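Local atomic coordinates of Two-component insecticidal protein 16 kDa unit (Alcaligenes faecalis, PDB entry 5V3S), a protein that is the 16 kDa aegerolysin-family unit of a two-component insecticidal toxin that kills corn rootworm, probably acting together with its partner protein. Residues 77-89 and 96-108. Residues are numbered along the deposited sequence; the frame is centred on the assembly and turned at random.
Sequences ENASSGTEGGFSL and VFEYYWDCPWSGS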
loop_
_atom_site.group_PDB
_atom_site.type_symbol
_atom_site.label_atom_id
_atom_site.label_comp_id
_atom_site.label_asym_id
_atom_site.label_seq_id
_atom_site.Cartn_x
_atom_site.Cartn_y
_atom_site.Cartn_z
ATOM N N GLU A 77 7.651 -12.744 -12.940
ATOM C CA GLU A 77 8.177 -13.358 -14.159
ATOM C C GLU A 77 7.959 -14.894 -14.233
ATOM O O GLU A 77 8.428 -15.642 -13.377
ATOM C CB GLU A 77 9.672 -12.984 -14.314
ATOM C CG GLU A 77 10.541 -13.278 -13.087
ATOM C CD GLU A 77 10.324 -12.328 -11.903
ATOM O OE1 GLU A 77 9.572 -11.364 -12.039
ATOM O OE2 GLU A 77 10.912 -12.544 -10.828
ATOM N N ASN A 78 7.265 -15.337 -15.284
ATOM C CA ASN A 78 6.935 -16.757 -15.552
ATOM C C ASN A 78 6.277 -17.461 -14.406
ATOM O O ASN A 78 6.697 -18.547 -13.995
ATOM C CB ASN A 78 8.164 -17.564 -15.979
ATOM C CG ASN A 78 8.304 -17.633 -17.475
ATOM O OD1 ASN A 78 7.339 -17.932 -18.183
ATOM N ND2 ASN A 78 9.503 -17.360 -17.972
ATOM N N ALA A 79 5.234 -16.841 -13.893
ATOM C CA ALA A 79 4.537 -17.420 -12.787
ATOM C C ALA A 79 3.193 -16.753 -12.653
ATOM O O ALA A 79 2.199 -17.223 -13.246
ATOM C CB ALA A 79 5.365 -17.289 -11.507
ATOM N N SER A 80 3.170 -15.614 -11.951
ATOM C CA SER A 80 1.953 -15.212 -11.252
ATOM C C SER A 80 0.847 -14.541 -12.052
ATOM O O SER A 80 1.067 -13.749 -12.988
ATOM C CB SER A 80 2.276 -14.339 -10.031
ATOM O OG SER A 80 2.350 -13.000 -10.386
ATOM N N SER A 81 -0.356 -14.894 -11.608
ATOM C CA SER A 81 -1.565 -14.126 -11.808
ATOM C C SER A 81 -1.431 -12.804 -11.065
ATOM O O SER A 81 -2.073 -12.635 -10.031
ATOM C CB SER A 81 -2.786 -14.917 -11.266
ATOM O OG SER A 81 -3.999 -14.159 -11.269
ATOM N N GLY A 82 -0.591 -11.895 -11.581
ATOM C CA GLY A 82 -0.590 -10.508 -11.170
ATOM C C GLY A 82 -0.074 -10.326 -9.743
ATOM O O GLY A 82 0.923 -10.950 -9.352
ATOM N N THR A 83 -0.696 -9.392 -9.021
ATOM C CA THR A 83 -0.365 -9.141 -7.614
ATOM C C THR A 83 -1.633 -9.118 -6.769
ATOM O O THR A 83 -2.683 -8.598 -7.167
ATOM C CB THR A 83 0.545 -7.890 -7.419
ATOM O OG1 THR A 83 0.711 -7.622 -6.037
ATOM C CG2 THR A 83 -0.017 -6.669 -8.082
ATOM N N GLU A 84 -1.536 -9.712 -5.600
ATOM C CA GLU A 84 -2.624 -9.775 -4.629
ATOM C C GLU A 84 -1.962 -9.789 -3.264
ATOM O O GLU A 84 -1.137 -10.638 -2.954
ATOM C CB GLU A 84 -3.630 -10.914 -4.816
ATOM C CG GLU A 84 -4.574 -11.052 -3.609
ATOM C CD GLU A 84 -5.481 -12.282 -3.684
ATOM O OE1 GLU A 84 -5.081 -13.224 -4.398
ATOM O OE2 GLU A 84 -6.554 -12.305 -3.033
ATOM N N GLY A 85 -2.362 -8.831 -2.432
ATOM C CA GLY A 85 -1.692 -8.723 -1.106
ATOM C C GLY A 85 -2.331 -7.628 -0.273
ATOM O O GLY A 85 -3.391 -7.048 -0.634
ATOM N N GLY A 86 -1.586 -7.248 0.787
ATOM C CA GLY A 86 -2.045 -6.215 1.707
ATOM C C GLY A 86 -0.986 -5.862 2.742
ATOM O O GLY A 86 0.110 -6.471 2.833
ATOM N N PHE A 87 -1.338 -4.858 3.578
ATOM C CA PHE A 87 -0.490 -4.426 4.683
ATOM C C PHE A 87 -1.337 -3.556 5.575
ATOM O O PHE A 87 -2.402 -3.080 5.173
ATOM C CB PHE A 87 0.772 -3.634 4.245
ATOM C CG PHE A 87 0.480 -2.339 3.541
ATOM C CD1 PHE A 87 0.196 -2.336 2.160
ATOM C CD2 PHE A 87 0.409 -1.095 4.268
ATOM C CE1 PHE A 87 -0.097 -1.171 1.534
ATOM C CE2 PHE A 87 0.113 0.110 3.584
ATOM C CZ PHE A 87 -0.154 0.024 2.211
ATOM N N SER A 88 -0.791 -3.233 6.725
ATOM C CA SER A 88 -1.453 -2.482 7.787
ATOM C C SER A 88 -0.547 -1.359 8.269
ATOM O O SER A 88 0.653 -1.390 8.120
ATOM C CB SER A 88 -1.927 -3.359 8.971
ATOM O OG SER A 88 -2.816 -4.441 8.557
ATOM N N LEU A 89 -1.164 -0.304 8.755
ATOM C CA LEU A 89 -0.302 0.799 9.276
ATOM C C LEU A 89 -0.750 1.056 10.672
ATOM O O LEU A 89 -1.939 1.133 10.953
ATOM C CB LEU A 89 -0.507 2.081 8.555
ATOM C CG LEU A 89 0.438 3.229 8.839
ATOM C CD1 LEU A 89 1.801 3.012 8.302
ATOM C CD2 LEU A 89 -0.121 4.504 8.283
ATOM N N VAL A 96 -4.261 1.893 12.506
ATOM C CA VAL A 96 -4.850 3.017 11.845
ATOM C C VAL A 96 -5.654 2.548 10.608
ATOM O O VAL A 96 -6.834 2.912 10.499
ATOM C CB VAL A 96 -3.763 4.006 11.499
ATOM C CG1 VAL A 96 -4.313 5.173 10.679
ATOM C CG2 VAL A 96 -3.100 4.429 12.831
ATOM N N PHE A 97 -5.053 1.741 9.752
ATOM C CA PHE A 97 -5.776 1.149 8.540
ATOM C C PHE A 97 -5.215 -0.188 8.105
ATOM O O PHE A 97 -4.142 -0.604 8.476
ATOM C CB PHE A 97 -5.891 2.071 7.321
ATOM C CG PHE A 97 -4.599 2.335 6.542
ATOM C CD1 PHE A 97 -4.048 1.424 5.692
ATOM C CD2 PHE A 97 -3.956 3.583 6.616
ATOM C CE1 PHE A 97 -2.906 1.714 4.944
ATOM C CE2 PHE A 97 -2.838 3.866 5.896
ATOM C CZ PHE A 97 -2.286 2.915 5.049
ATOM N N GLU A 98 -6.048 -0.900 7.387
ATOM C CA GLU A 98 -5.699 -2.148 6.724
ATOM C C GLU A 98 -5.980 -1.883 5.259
ATOM O O GLU A 98 -7.001 -1.213 4.907
ATOM C CB GLU A 98 -6.539 -3.296 7.229
ATOM C CG GLU A 98 -6.194 -3.673 8.682
ATOM C CD GLU A 98 -7.261 -4.541 9.318
ATOM O OE1 GLU A 98 -8.466 -4.469 8.981
ATOM O OE2 GLU A 98 -6.857 -5.343 10.093
ATOM N N TYR A 99 -5.001 -2.255 4.407
ATOM C CA TYR A 99 -5.208 -2.121 2.988
ATOM C C TYR A 99 -5.070 -3.497 2.282
ATOM O O TYR A 99 -4.301 -4.340 2.730
ATOM C CB TYR A 99 -4.217 -1.105 2.406
ATOM C CG TYR A 99 -4.479 -0.816 0.951
ATOM C CD1 TYR A 99 -5.702 -0.186 0.544
ATOM C CD2 TYR A 99 -3.571 -1.234 -0.012
ATOM C CE1 TYR A 99 -5.934 0.054 -0.821
ATOM C CE2 TYR A 99 -3.771 -0.958 -1.322
ATOM C CZ TYR A 99 -4.963 -0.338 -1.726
ATOM O OH TYR A 99 -5.128 -0.174 -3.086
ATOM N N TYR A 100 -5.790 -3.689 1.180
ATOM C CA TYR A 100 -5.782 -4.992 0.434
ATOM C C TYR A 100 -6.066 -4.704 -0.992
ATOM O O TYR A 100 -6.836 -3.769 -1.309
ATOM C CB TYR A 100 -6.857 -5.988 1.014
ATOM C CG TYR A 100 -7.208 -7.180 0.104
ATOM C CD1 TYR A 100 -6.371 -8.256 0.037
ATOM C CD2 TYR A 100 -8.332 -7.168 -0.763
ATOM C CE1 TYR A 100 -6.570 -9.310 -0.831
ATOM C CE2 TYR A 100 -8.575 -8.250 -1.616
ATOM C CZ TYR A 100 -7.671 -9.334 -1.616
ATOM O OH TYR A 100 -7.834 -10.410 -2.420
ATOM N N TRP A 101 -5.360 -5.412 -1.882
ATOM C CA TRP A 101 -5.552 -5.265 -3.317
ATOM C C TRP A 101 -5.550 -6.667 -3.986
ATOM O O TRP A 101 -4.967 -7.601 -3.478
ATOM C CB TRP A 101 -4.463 -4.363 -3.920
ATOM C CG TRP A 101 -3.095 -4.953 -3.848
ATOM C CD1 TRP A 101 -2.510 -5.767 -4.773
ATOM C CD2 TRP A 101 -2.140 -4.827 -2.790
ATOM N NE1 TRP A 101 -1.291 -6.154 -4.372
ATOM C CE2 TRP A 101 -1.024 -5.589 -3.147
ATOM C CE3 TRP A 101 -2.080 -4.069 -1.620
ATOM C CZ2 TRP A 101 0.109 -5.691 -2.326
ATOM C CZ3 TRP A 101 -0.971 -4.190 -0.808
ATOM C CH2 TRP A 101 0.127 -4.945 -1.191
ATOM N N ASP A 102 -6.267 -6.764 -5.098
ATOM C CA ASP A 102 -6.301 -7.975 -5.865
ATOM C C ASP A 102 -6.315 -7.506 -7.275
ATOM O O ASP A 102 -7.300 -6.947 -7.718
ATOM C CB ASP A 102 -7.507 -8.829 -5.471
ATOM C CG ASP A 102 -7.556 -10.119 -6.278
ATOM O OD1 ASP A 102 -6.478 -10.584 -6.701
ATOM O OD2 ASP A 102 -8.658 -10.632 -6.490
ATOM N N CYS A 103 -5.172 -7.608 -7.936
ATOM C CA CYS A 103 -4.949 -7.134 -9.277
ATOM C C CYS A 103 -4.431 -8.320 -10.119
ATOM O O CYS A 103 -3.222 -8.514 -10.303
ATOM C CB CYS A 103 -3.926 -6.019 -9.258
ATOM S SG CYS A 103 -4.351 -4.755 -8.032
ATOM N N PRO A 104 -5.367 -9.116 -10.593
ATOM C CA PRO A 104 -5.075 -10.405 -11.214
ATOM C C PRO A 104 -4.583 -10.255 -12.641
ATOM O O PRO A 104 -4.788 -9.212 -13.240
ATOM C CB PRO A 104 -6.408 -11.069 -11.224
ATOM C CG PRO A 104 -7.346 -9.943 -11.505
ATOM C CD PRO A 104 -6.802 -8.794 -10.649
ATOM N N TRP A 105 -3.881 -11.267 -13.121
ATOM C CA TRP A 105 -3.372 -11.280 -14.489
ATOM C C TRP A 105 -4.548 -11.185 -15.492
ATOM O O TRP A 105 -4.510 -10.361 -16.406
ATOM C CB TRP A 105 -2.476 -12.526 -14.694
ATOM C CG TRP A 105 -2.009 -12.770 -16.081
ATOM C CD1 TRP A 105 -2.025 -13.967 -16.748
ATOM C CD2 TRP A 105 -1.463 -11.806 -16.995
ATOM N NE1 TRP A 105 -1.514 -13.809 -18.012
ATOM C CE2 TRP A 105 -1.168 -12.495 -18.196
ATOM C CE3 TRP A 105 -1.199 -10.427 -16.919
ATOM C CZ2 TRP A 105 -0.622 -11.854 -19.312
ATOM C CZ3 TRP A 105 -0.656 -9.791 -18.023
ATOM C CH2 TRP A 105 -0.372 -10.505 -19.206
ATOM N N SER A 106 -5.598 -11.980 -15.271
ATOM C CA SER A 106 -6.814 -11.929 -16.086
ATOM C C SER A 106 -7.984 -11.729 -15.140
ATOM O O SER A 106 -8.358 -12.642 -14.381
ATOM C CB SER A 106 -7.004 -13.226 -16.916
ATOM O OG SER A 106 -5.771 -13.690 -17.463
ATOM N N GLY A 107 -8.529 -10.518 -15.143
ATOM C CA GLY A 107 -9.636 -10.181 -14.262
ATOM C C GLY A 107 -9.659 -8.700 -13.934
ATOM O O GLY A 107 -8.842 -7.928 -14.421
ATOM N N SER A 108 -10.602 -8.305 -13.098
ATOM C CA SER A 108 -10.751 -6.897 -12.746
ATOM C C SER A 108 -10.006 -6.621 -11.440
ATOM O O SER A 108 -10.073 -7.430 -10.499
ATOM C CB SER A 108 -12.224 -6.518 -12.601
ATOM O OG SER A 108 -12.983 -7.605 -12.106
HETATM O O HOH W 1 -4.066 -5.941 10.572
#
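Strands 83-89 and 96-103 run antiparallel, their axes 4.7 Å apart, with paired backbone hydrogen bonds joining Thr83 to Cys103, Gly85 to Trp101 and Phe87 to Tyr99; at Leu89 a classic beta bulge sets both Val96 and Phe97 against one residue. Trp101 lies back across its neighbour strand, the indole covering Gly85, whose CA sits 4.0 Å from the centroid of the six-membered ring. Having no side chain, Gly85 lets the indole lie directly on the backbone. With Trp101 CG between backbone N and carbonyl carbon (chi1 66°), the ring turns this way, and Trp101 NE1, in the indole plane, donates to Thr83 OG1 at 3.0 Å; that hydroxyl also bonds Ser73. These strands form a beta hairpin within one sheet of the aegerolysin beta-sandwich, and Phe87, Phe97 and Tyr99 cluster on its inner face against strands 19-27 and 136-144. Phe87 CD1 meets the edge of the Trp101 indole at CZ3, 3.7 Å away, while Leu89 CB rests over the Phe97 ring. On the other face, partly exposed, Tyr100 OH donates to Glu84 OE2, though the 2.4 Å separation is too short to be trusted; Arg39 also holds OE2 by a salt bridge, probably easing the proximity of Asp102, whose carboxylate stacks on that of Glu84. Water bridges Ser88 OG and Glu98 OE2.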